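Local structure of glutathione S-transferase enzyme with thioredoxin-like domain (Bradyrhizobium sp., 4MF7) at residues Q136-Q139 and W140-F143; A235-E238 and R239-R243. The protein probably catalyses the conjugation of glutathione to electrophilic substrates. All blocks are in the same frame, centred on the assembly; numbering follows the deposited sequence.

Contact 1 of 2, residues Q136-Q139 and W140-F143; sequences QTLQ and WLHF
Trp140 turns its indole back along the helical turn that precedes it. Its CB lies 3.6 Å from Thr137 O, which also receives Trp140 N at 3.1 Å, with the N-H well aimed (158°) but arriving from above the carbonyl plane. CG is set beside the backbone N and anti to the carbonyl carbon (chi1 -61°), which carries the five-membered ring back over the turn: Thr137 O then meets the indole edge in plane, while CD1 comes to 3.4 Å from Gln136 O at an oblique angle. NE1 passes 4.1 Å from Gln139 NE2, the amide standing nearly perpendicular to the indole. At the far end of the indole, CZ3 sits over the centre of the Phe143 ring, 3.9 Å above its plane.

Gln136 O is gripped twice, by Gln139 N and by Gln139 NE2, which reaches an in-plane lone pair of this oxygen at 3.0 Å in a bent bond (138°) tilted from its amide plane. Gln139 OE1 is held by Phe110 N of the second subunit. Leu141 N closes the next i to i+3 bond on Leu138 O, with Leu138 CD2 4.0 Å from Leu141 CD1. Leu138 O also accepts a hydrogen bond from a water that bridges to His142 ND1, while His142 NE2 bonds to Glu111. The i to i+3 bonds give the backbone a tight, 3-10-like turn.

Trp140 packs against Ala204 of helix 203-215 and Leu186 of helix 171-190, Leu141 reaches Leu116 of helix 112-123, and His142 stacks on His142 of the second subunit, placing the turn between the helical core and the dimer interface.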
loop_
_atom_site.group_PDB
_atom_site.type_symbol
_atom_site.label_atom_id
_atom_site.label_comp_id
_atom_site.label_asym_id
_atom_site.label_seq_id
_atom_site.Cartn_x
_atom_site.Cartn_y
_atom_site.Cartn_z
ATOM N N GLN A 136 -9.334 5.119 -7.997
ATOM C CA GLN A 136 -9.655 3.711 -7.997
ATOM C C GLN A 136 -8.456 2.868 -8.388
ATOM O O GLN A 136 -8.282 1.782 -7.854
ATOM C CB GLN A 136 -10.826 3.402 -8.922
ATOM C CG GLN A 136 -12.165 3.816 -8.341
ATOM C CD GLN A 136 -13.305 3.441 -9.261
ATOM O OE1 GLN A 136 -13.260 3.724 -10.459
ATOM N NE2 GLN A 136 -14.335 2.810 -8.710
ATOM N N THR A 137 -7.641 3.378 -9.309
ATOM C CA THR A 137 -6.388 2.692 -9.714
ATOM C C THR A 137 -5.485 2.359 -8.509
ATOM O O THR A 137 -4.931 1.262 -8.421
ATOM C CB THR A 137 -5.592 3.523 -10.732
ATOM O OG1 THR A 137 -6.463 3.858 -11.843
ATOM C CG2 THR A 137 -4.356 2.729 -11.230
ATOM N N LEU A 138 -5.364 3.298 -7.574
ATOM C CA LEU A 138 -4.509 3.125 -6.401
ATOM C C LEU A 138 -4.913 1.954 -5.500
ATOM O O LEU A 138 -4.058 1.411 -4.781
ATOM C CB LEU A 138 -4.479 4.417 -5.572
ATOM C CG LEU A 138 -4.003 5.690 -6.277
ATOM C CD1 LEU A 138 -3.653 6.717 -5.204
ATOM C CD2 LEU A 138 -2.807 5.464 -7.205
ATOM N N GLN A 139 -6.185 1.574 -5.538
ATOM C CA GLN A 139 -6.685 0.470 -4.737
ATOM C C GLN A 139 -5.894 -0.802 -5.041
ATOM O O GLN A 139 -5.717 -1.627 -4.178
ATOM C CB GLN A 139 -8.157 0.208 -4.989
ATOM C CG GLN A 139 -9.100 1.369 -4.656
ATOM C CD GLN A 139 -10.514 1.131 -5.124
ATOM O OE1 GLN A 139 -11.485 1.320 -4.363
ATOM N NE2 GLN A 139 -10.660 0.717 -6.391
ATOM N N TRP A 140 -5.441 -0.946 -6.290
ATOM C CA TRP A 140 -4.819 -2.191 -6.772
ATOM C C TRP A 140 -3.332 -2.298 -6.515
ATOM O O TRP A 140 -2.755 -3.314 -6.838
ATOM C CB TRP A 140 -5.100 -2.351 -8.271
ATOM C CG TRP A 140 -6.544 -2.442 -8.493
ATOM C CD1 TRP A 140 -7.427 -1.397 -8.759
ATOM C CD2 TRP A 140 -7.335 -3.618 -8.417
ATOM N NE1 TRP A 140 -8.702 -1.873 -8.818
ATOM C CE2 TRP A 140 -8.676 -3.234 -8.632
ATOM C CE3 TRP A 140 -7.043 -4.972 -8.174
ATOM C CZ2 TRP A 140 -9.728 -4.153 -8.622
ATOM C CZ3 TRP A 140 -8.099 -5.895 -8.176
ATOM C CH2 TRP A 140 -9.424 -5.473 -8.396
ATOM N N LEU A 141 -2.714 -1.279 -5.912
ATOM C CA LEU A 141 -1.289 -1.321 -5.660
ATOM C C LEU A 141 -0.938 -2.180 -4.459
ATOM O O LEU A 141 0.194 -2.491 -4.284
ATOM C CB LEU A 141 -0.694 0.066 -5.485
ATOM C CG LEU A 141 -0.962 0.970 -6.676
ATOM C CD1 LEU A 141 -0.398 2.339 -6.357
ATOM C CD2 LEU A 141 -0.326 0.407 -7.956
ATOM N N HIS A 142 -1.935 -2.552 -3.665
ATOM C CA HIS A 142 -1.761 -3.342 -2.453
ATOM C C HIS A 142 -2.926 -4.314 -2.396
ATOM O O HIS A 142 -3.726 -4.316 -1.468
ATOM C CB HIS A 142 -1.699 -2.413 -1.241
ATOM C CG HIS A 142 -0.552 -1.457 -1.321
ATOM N ND1 HIS A 142 -0.690 -0.166 -1.776
ATOM C CD2 HIS A 142 0.769 -1.638 -1.088
ATOM C CE1 HIS A 142 0.490 0.424 -1.771
ATOM N NE2 HIS A 142 1.394 -0.450 -1.363
ATOM N N PHE A 143 -2.982 -5.134 -3.434
ATOM C CA PHE A 143 -4.056 -6.073 -3.655
ATOM C C PHE A 143 -3.591 -7.380 -3.081
ATOM O O PHE A 143 -4.132 -7.839 -2.094
ATOM C CB PHE A 143 -4.365 -6.229 -5.141
ATOM C CG PHE A 143 -5.343 -7.310 -5.434
ATOM C CD1 PHE A 143 -6.574 -7.297 -4.850
ATOM C CD2 PHE A 143 -5.007 -8.361 -6.247
ATOM C CE1 PHE A 143 -7.471 -8.290 -5.090
ATOM C CE2 PHE A 143 -5.895 -9.358 -6.491
ATOM C CZ PHE A 143 -7.132 -9.323 -5.918
HETATM O O HOH W 1 -2.966 1.890 -2.309
#

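Contact 2 of 2, residues A235-E238 and R239-R243; sequences AWLE and RGLAR
Arg239 folds back over the preceding turn of helix 232-241, and its side-chain contacts there are packing, without a hydrogen bond. The chain bends at chi3 (-77°), laying one guanidinium face over the backbone: Trp236 CA and Ala235 O both lie on that side, toward the rim, and NH1 comes to 3.6 Å from Trp236 CB. NH1 donates to Gln194 O. An alanine in place of Arg239 is likely to leave Gln194 O without this donor and the Ala235-Trp236 backbone without its guanidinium cover.

The apolar contact is an i to i+4 pair in which Leu237 CG meets Leu241 CD1 at 3.8 Å. Leu237 and Trp236 both pack on Leu209 of helix 203-215, and Trp236 also on Leu186 of helix 171-190, its NE1 bonding to Asp205 OD1.

Backbone hydrogen bonds supply the regular helical evidence. Arg239 N reaches Ala235 O at 3.0 Å, Gly240 N reaches Trp236 O at 2.9 Å and Leu241 N reaches Leu237 O at 2.8 Å; the following one, Ala242 N to Glu238 O, is weak (134°).

Chemically, one helix separates its roles: leucine and indole carbon meet the core, while the cationic side chain joins its surface to a neighbouring loop.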
loop_
_atom_site.group_PDB
_atom_site.type_symbol
_atom_site.label_atom_id
_atom_site.label_comp_id
_atom_site.label_asym_id
_atom_site.label_seq_id
_atom_site.Cartn_x
_atom_site.Cartn_y
_atom_site.Cartn_z
ATOM N N ALA A 235 -6.957 -14.629 -19.749
ATOM C CA ALA A 235 -6.922 -13.772 -20.930
ATOM C C ALA A 235 -6.168 -12.458 -20.666
ATOM O O ALA A 235 -5.344 -12.035 -21.454
ATOM C CB ALA A 235 -8.336 -13.488 -21.404
ATOM N N TRP A 236 -6.441 -11.835 -19.530
ATOM C CA TRP A 236 -5.728 -10.634 -19.143
ATOM C C TRP A 236 -4.217 -10.926 -18.951
ATOM O O TRP A 236 -3.380 -10.147 -19.389
ATOM C CB TRP A 236 -6.354 -10.071 -17.863
ATOM C CG TRP A 236 -5.554 -9.095 -17.089
ATOM C CD1 TRP A 236 -5.531 -7.753 -17.225
ATOM C CD2 TRP A 236 -4.757 -9.404 -15.918
ATOM N NE1 TRP A 236 -4.731 -7.184 -16.238
ATOM C CE2 TRP A 236 -4.240 -8.188 -15.436
ATOM C CE3 TRP A 236 -4.401 -10.605 -15.276
ATOM C CZ2 TRP A 236 -3.393 -8.120 -14.315
ATOM C CZ3 TRP A 236 -3.574 -10.543 -14.135
ATOM C CH2 TRP A 236 -3.068 -9.298 -13.695
ATOM N N LEU A 237 -3.887 -12.046 -18.317
ATOM C CA LEU A 237 -2.468 -12.393 -18.106
ATOM C C LEU A 237 -1.765 -12.516 -19.456
ATOM O O LEU A 237 -0.653 -12.024 -19.632
ATOM C CB LEU A 237 -2.313 -13.668 -17.297
ATOM C CG LEU A 237 -0.853 -14.106 -16.974
ATOM C CD1 LEU A 237 -0.095 -13.045 -16.153
ATOM C CD2 LEU A 237 -0.853 -15.450 -16.244
ATOM N N GLU A 238 -2.430 -13.179 -20.409
ATOM C CA GLU A 238 -1.930 -13.312 -21.784
ATOM C C GLU A 238 -1.714 -11.966 -22.447
ATOM O O GLU A 238 -0.680 -11.741 -23.062
ATOM C CB GLU A 238 -2.936 -14.102 -22.661
ATOM C CG GLU A 238 -2.526 -15.498 -23.075
ATOM C CD GLU A 238 -3.121 -15.886 -24.422
ATOM O OE1 GLU A 238 -2.546 -16.761 -25.089
ATOM O OE2 GLU A 238 -4.154 -15.313 -24.834
ATOM N N ARG A 239 -2.667 -11.054 -22.303
ATOM C CA ARG A 239 -2.523 -9.706 -22.856
ATOM C C ARG A 239 -1.306 -9.001 -22.239
ATOM O O ARG A 239 -0.520 -8.361 -22.930
ATOM C CB ARG A 239 -3.766 -8.858 -22.618
ATOM C CG ARG A 239 -4.991 -9.253 -23.434
ATOM C CD ARG A 239 -6.072 -8.191 -23.352
ATOM N NE ARG A 239 -6.815 -8.205 -22.092
ATOM C CZ ARG A 239 -7.772 -9.080 -21.783
ATOM N NH1 ARG A 239 -8.384 -8.989 -20.613
ATOM N NH2 ARG A 239 -8.131 -10.046 -22.636
ATOM N N GLY A 240 -1.144 -9.144 -20.931
ATOM C CA GLY A 240 -0.059 -8.453 -20.231
ATOM C C GLY A 240 1.290 -9.020 -20.613
ATOM O O GLY A 240 2.243 -8.264 -20.874
ATOM N N LEU A 241 1.388 -10.339 -20.627
ATOM C CA LEU A 241 2.674 -10.997 -20.964
ATOM C C LEU A 241 3.087 -10.848 -22.425
ATOM O O LEU A 241 4.241 -11.099 -22.757
ATOM C CB LEU A 241 2.648 -12.481 -20.619
ATOM C CG LEU A 241 2.440 -12.851 -19.166
ATOM C CD1 LEU A 241 2.352 -14.366 -18.984
ATOM C CD2 LEU A 241 3.514 -12.272 -18.249
ATOM N N ALA A 242 2.163 -10.439 -23.286
ATOM C CA ALA A 242 2.469 -10.106 -24.684
ATOM C C ALA A 242 3.160 -8.760 -24.837
ATOM O O ALA A 242 3.608 -8.425 -25.927
ATOM C CB ALA A 242 1.186 -10.103 -25.513
ATOM N N ARG A 243 3.174 -7.943 -23.782
ATOM C CA ARG A 243 3.830 -6.652 -23.851
ATOM C C ARG A 243 5.330 -6.804 -23.681
ATOM O O ARG A 243 5.803 -7.387 -22.675
ATOM C CB ARG A 243 3.265 -5.713 -22.772
ATOM C CG ARG A 243 1.804 -5.434 -22.940
ATOM C CD ARG A 243 1.285 -4.557 -21.811
ATOM N NE ARG A 243 1.881 -3.221 -21.845
ATOM C CZ ARG A 243 1.391 -2.170 -22.497
ATOM N NH1 ARG A 243 0.270 -2.251 -23.210
ATOM N NH2 ARG A 243 2.025 -1.019 -22.425
#

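Overall arrangement
From the N terminus the chain first builds the thioredoxin-like sheet, with helix 112-123 after its last strand, 107-110, and then enters helix 131-138, which with the loop after it carries contact 1. Beyond it come helices 171-190 and 203-215, and only later helix 232-241 with contact 2. Each contact closes just a local turn, and the two stand in series, neither nesting nor crossing. Their centres are 19 Å apart and their nearest atoms about 8 Å apart, so they do not touch. Common neighbours link them: helices 171-190 and 203-215 pack against both, Leu186 meeting Trp140 and Trp236. Contact 1 additionally faces the second subunit, whereas contact 2 stays within its own chain.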